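Local coordinates for sniffer CG10964-PA (Drosophila melanogaster, PDB 1SNY), which probably reduces carbonyl compounds with NADPH, as a carbonyl reductase of the short-chain dehydrogenase/reductase family, at residues P209-C214 with L249-N254. Sequence-based numbering, arbitrary orientation.
Sequences PQRIMC and LGEKQN
At the N-terminal end of strand 213-217 in the parallel Rossmann-fold sheet, the side chain of N254 meets the backbone of C214. The C214 N-H lies nearly in line with the side-chain carbonyl of N254, with an N-to-OD1 distance of 3.0 Å and an N-H...O angle of 166°. The other end of the same amide reaches I212 through a water, which accepts from N254 ND2 (2.7 Å) and donates to I212 O (2.7 Å). Both ends of the carboxamide are engaged, which fixes its rotation. N254 leads into strand 257-258, the last of the sheet, and the backbone pairing of C214 with G255 continues from this side-chain bond. Selenomethionine M213 runs out with its CG trans to the backbone N (chi1 -175°) and bends at chi3, which brings CE to L249. Its SE lies 3.6 Å from G250 O, and CE presses tightly on L249 CB at 3.4 Å, the two side chains crossing near a right angle; M161 and I169 also touch M213. The turn is braced internally by G250 N bonding Q253 OE1 at 2.6 Å. R211, closing helix 187-207 in a Schellman motif, stays beyond salt-bridge range of E251; Y208 binds both, through its carbonyl and its hydroxyl respectively.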
ATOM      1  N   PRO A 209      -3.073 -23.266  -4.982  1.00 32.60           N
ATOM      2  CA  PRO A 209      -3.809 -24.479  -5.361  1.00 32.48           C
ATOM      3  C   PRO A 209      -3.646 -24.828  -6.839  1.00 31.85           C
ATOM      4  O   PRO A 209      -3.467 -25.995  -7.189  1.00 28.78           O
ATOM      5  CB  PRO A 209      -5.249 -24.125  -5.017  1.00 33.25           C
ATOM      6  CG  PRO A 209      -5.088 -23.280  -3.808  1.00 33.02           C
ATOM      7  CD  PRO A 209      -3.932 -22.374  -4.183  1.00 33.83           C
ATOM      8  N   GLN A 210      -3.727 -23.818  -7.703  1.00 31.08           N
ATOM      9  CA  GLN A 210      -3.568 -24.042  -9.139  1.00 30.10           C
ATOM     10  C   GLN A 210      -2.099 -23.924  -9.528  1.00 28.66           C
ATOM     11  O   GLN A 210      -1.746 -24.021 -10.705  1.00 27.57           O
ATOM     12  CB  GLN A 210      -4.395 -23.041  -9.952  1.00 33.26           C
ATOM     13  CG  GLN A 210      -5.901 -23.223  -9.849  1.00 36.61           C
ATOM     14  CD  GLN A 210      -6.492 -22.603  -8.597  1.00 39.78           C
ATOM     15  OE1 GLN A 210      -7.694 -22.698  -8.349  1.00 41.86           O
ATOM     16  NE2 GLN A 210      -5.651 -21.953  -7.804  1.00 41.05           N
ATOM     17  N   ARG A 211      -1.251 -23.718  -8.525  1.00 26.82           N
ATOM     18  CA  ARG A 211       0.190 -23.597  -8.718  1.00 24.62           C
ATOM     19  C   ARG A 211       0.595 -22.464  -9.659  1.00 25.03           C
ATOM     20  O   ARG A 211       1.449 -22.647 -10.526  1.00 24.56           O
ATOM     21  CB  ARG A 211       0.766 -24.923  -9.227  1.00 27.73           C
ATOM     22  CG  ARG A 211       0.631 -26.077  -8.245  1.00 28.73           C
ATOM     23  CD  ARG A 211       1.444 -25.818  -6.991  1.00 31.72           C
ATOM     24  NE  ARG A 211       1.515 -26.992  -6.122  1.00 33.37           N
ATOM     25  CZ  ARG A 211       0.535 -27.410  -5.327  1.00 32.23           C
ATOM     26  NH1 ARG A 211      -0.619 -26.757  -5.274  1.00 30.49           N
ATOM     27  NH2 ARG A 211       0.717 -28.487  -4.575  1.00 31.93           N
ATOM     28  N   ILE A 212      -0.027 -21.296  -9.486  1.00 21.26           N
ATOM     29  CA  ILE A 212       0.290 -20.124 -10.289  1.00 22.99           C
ATOM     30  C   ILE A 212       1.249 -19.284  -9.457  1.00 21.92           C
ATOM     31  O   ILE A 212       0.916 -18.863  -8.353  1.00 25.20           O
ATOM     32  CB  ILE A 212      -0.974 -19.282 -10.611  1.00 21.57           C
ATOM     33  CG1 ILE A 212      -1.944 -20.108 -11.455  1.00 20.28           C
ATOM     34  CG2 ILE A 212      -0.570 -17.998 -11.349  1.00 20.99           C
ATOM     35  CD1 ILE A 212      -3.296 -19.418 -11.701  1.00 19.17           C
HETATM   36  N   MSE A 213       2.438 -19.054  -9.990  1.00 23.52           N
HETATM   37  CA  MSE A 213       3.469 -18.293  -9.295  1.00 26.41           C
HETATM   38  C   MSE A 213       3.243 -16.781  -9.352  1.00 27.15           C
HETATM   39  O   MSE A 213       2.835 -16.248 -10.383  1.00 27.90           O
HETATM   40  CB  MSE A 213       4.836 -18.640  -9.904  1.00 28.52           C
HETATM   41  CG  MSE A 213       6.038 -18.014  -9.212  1.00 31.45           C
HETATM   42 SE   MSE A 213       7.707 -18.579 -10.021  1.00 37.34          SE
HETATM   43  CE  MSE A 213       7.851 -17.216 -11.380  1.00 35.36           C
ATOM     44  N   CYS A 214       3.480 -16.097  -8.236  1.00 23.57           N
ATOM     45  CA  CYS A 214       3.352 -14.645  -8.212  1.00 24.90           C
ATOM     46  C   CYS A 214       4.536 -14.063  -7.473  1.00 24.20           C
ATOM     47  O   CYS A 214       4.849 -14.473  -6.348  1.00 23.53           O
ATOM     48  CB  CYS A 214       2.056 -14.183  -7.541  0.50 22.20           C
ATOM     49  SG  CYS A 214       1.827 -12.376  -7.702  0.50 32.25           S
ATOM     50  N   LEU A 249      12.919 -18.451 -12.035  1.00 39.36           N
ATOM     51  CA  LEU A 249      12.116 -18.406 -10.817  1.00 38.62           C
ATOM     52  C   LEU A 249      11.281 -19.672 -10.675  1.00 38.78           C
ATOM     53  O   LEU A 249      10.691 -20.150 -11.644  1.00 38.81           O
ATOM     54  CB  LEU A 249      11.197 -17.177 -10.830  1.00 37.59           C
ATOM     55  CG  LEU A 249      11.881 -15.807 -10.859  1.00 38.45           C
ATOM     56  CD1 LEU A 249      10.836 -14.711 -11.007  1.00 35.88           C
ATOM     57  CD2 LEU A 249      12.689 -15.606  -9.578  1.00 36.43           C
ATOM     58  N   GLY A 250      11.237 -20.212  -9.461  1.00 38.60           N
ATOM     59  CA  GLY A 250      10.476 -21.421  -9.209  1.00 37.97           C
ATOM     60  C   GLY A 250       9.632 -21.320  -7.956  1.00 37.92           C
ATOM     61  O   GLY A 250       9.516 -20.243  -7.369  1.00 38.28           O
ATOM     62  N   GLU A 251       9.061 -22.447  -7.537  1.00 38.29           N
ATOM     63  CA  GLU A 251       8.197 -22.498  -6.359  1.00 39.96           C
ATOM     64  C   GLU A 251       8.830 -21.940  -5.088  1.00 41.02           C
ATOM     65  O   GLU A 251       8.135 -21.383  -4.234  1.00 40.88           O
ATOM     66  CB  GLU A 251       7.732 -23.935  -6.103  1.00 40.29           C
ATOM     67  CG  GLU A 251       6.615 -24.031  -5.078  1.00 42.21           C
ATOM     68  CD  GLU A 251       5.945 -25.392  -5.045  1.00 44.73           C
ATOM     69  OE1 GLU A 251       5.707 -25.968  -6.129  1.00 45.43           O
ATOM     70  OE2 GLU A 251       5.634 -25.878  -3.938  1.00 44.68           O
ATOM     71  N   LYS A 252      10.145 -22.080  -4.966  1.00 40.94           N
ATOM     72  CA  LYS A 252      10.846 -21.590  -3.788  1.00 41.55           C
ATOM     73  C   LYS A 252      10.795 -20.071  -3.660  1.00 41.19           C
ATOM     74  O   LYS A 252      10.812 -19.542  -2.546  1.00 41.20           O
ATOM     75  CB  LYS A 252      12.303 -22.060  -3.810  1.00 43.23           C
ATOM     76  CG  LYS A 252      12.464 -23.565  -3.693  1.00 45.14           C
ATOM     77  CD  LYS A 252      13.922 -23.953  -3.540  1.00 48.37           C
ATOM     78  CE  LYS A 252      14.074 -25.458  -3.384  1.00 48.91           C
ATOM     79  NZ  LYS A 252      13.219 -25.971  -2.279  1.00 50.17           N
ATOM     80  N   GLN A 253      10.727 -19.376  -4.794  1.00 38.39           N
ATOM     81  CA  GLN A 253      10.676 -17.917  -4.789  1.00 36.87           C
ATOM     82  C   GLN A 253       9.245 -17.393  -4.884  1.00 33.72           C
ATOM     83  O   GLN A 253       9.033 -16.191  -4.993  1.00 34.96           O
ATOM     84  CB  GLN A 253      11.487 -17.342  -5.951  1.00 37.40           C
ATOM     85  CG  GLN A 253      12.947 -17.752  -5.972  1.00 40.85           C
ATOM     86  CD  GLN A 253      13.126 -19.207  -6.346  1.00 42.19           C
ATOM     87  OE1 GLN A 253      12.701 -19.638  -7.420  1.00 40.56           O
ATOM     88  NE2 GLN A 253      13.752 -19.975  -5.459  1.00 42.33           N
ATOM     89  N   ASN A 254       8.276 -18.297  -4.836  1.00 32.13           N
ATOM     90  CA  ASN A 254       6.866 -17.935  -4.931  1.00 30.08           C
ATOM     91  C   ASN A 254       6.406 -17.002  -3.816  1.00 31.04           C
ATOM     92  O   ASN A 254       6.644 -17.265  -2.634  1.00 29.60           O
ATOM     93  CB  ASN A 254       6.009 -19.198  -4.935  1.00 29.20           C
ATOM     94  CG  ASN A 254       4.555 -18.910  -5.218  1.00 28.00           C
ATOM     95  OD1 ASN A 254       4.230 -17.992  -5.977  1.00 29.48           O
ATOM     96  ND2 ASN A 254       3.668 -19.704  -4.632  1.00 26.13           N
TER
HETATM   97  O   HOH W   1       1.177 -19.790  -5.782  1.00 24.66           O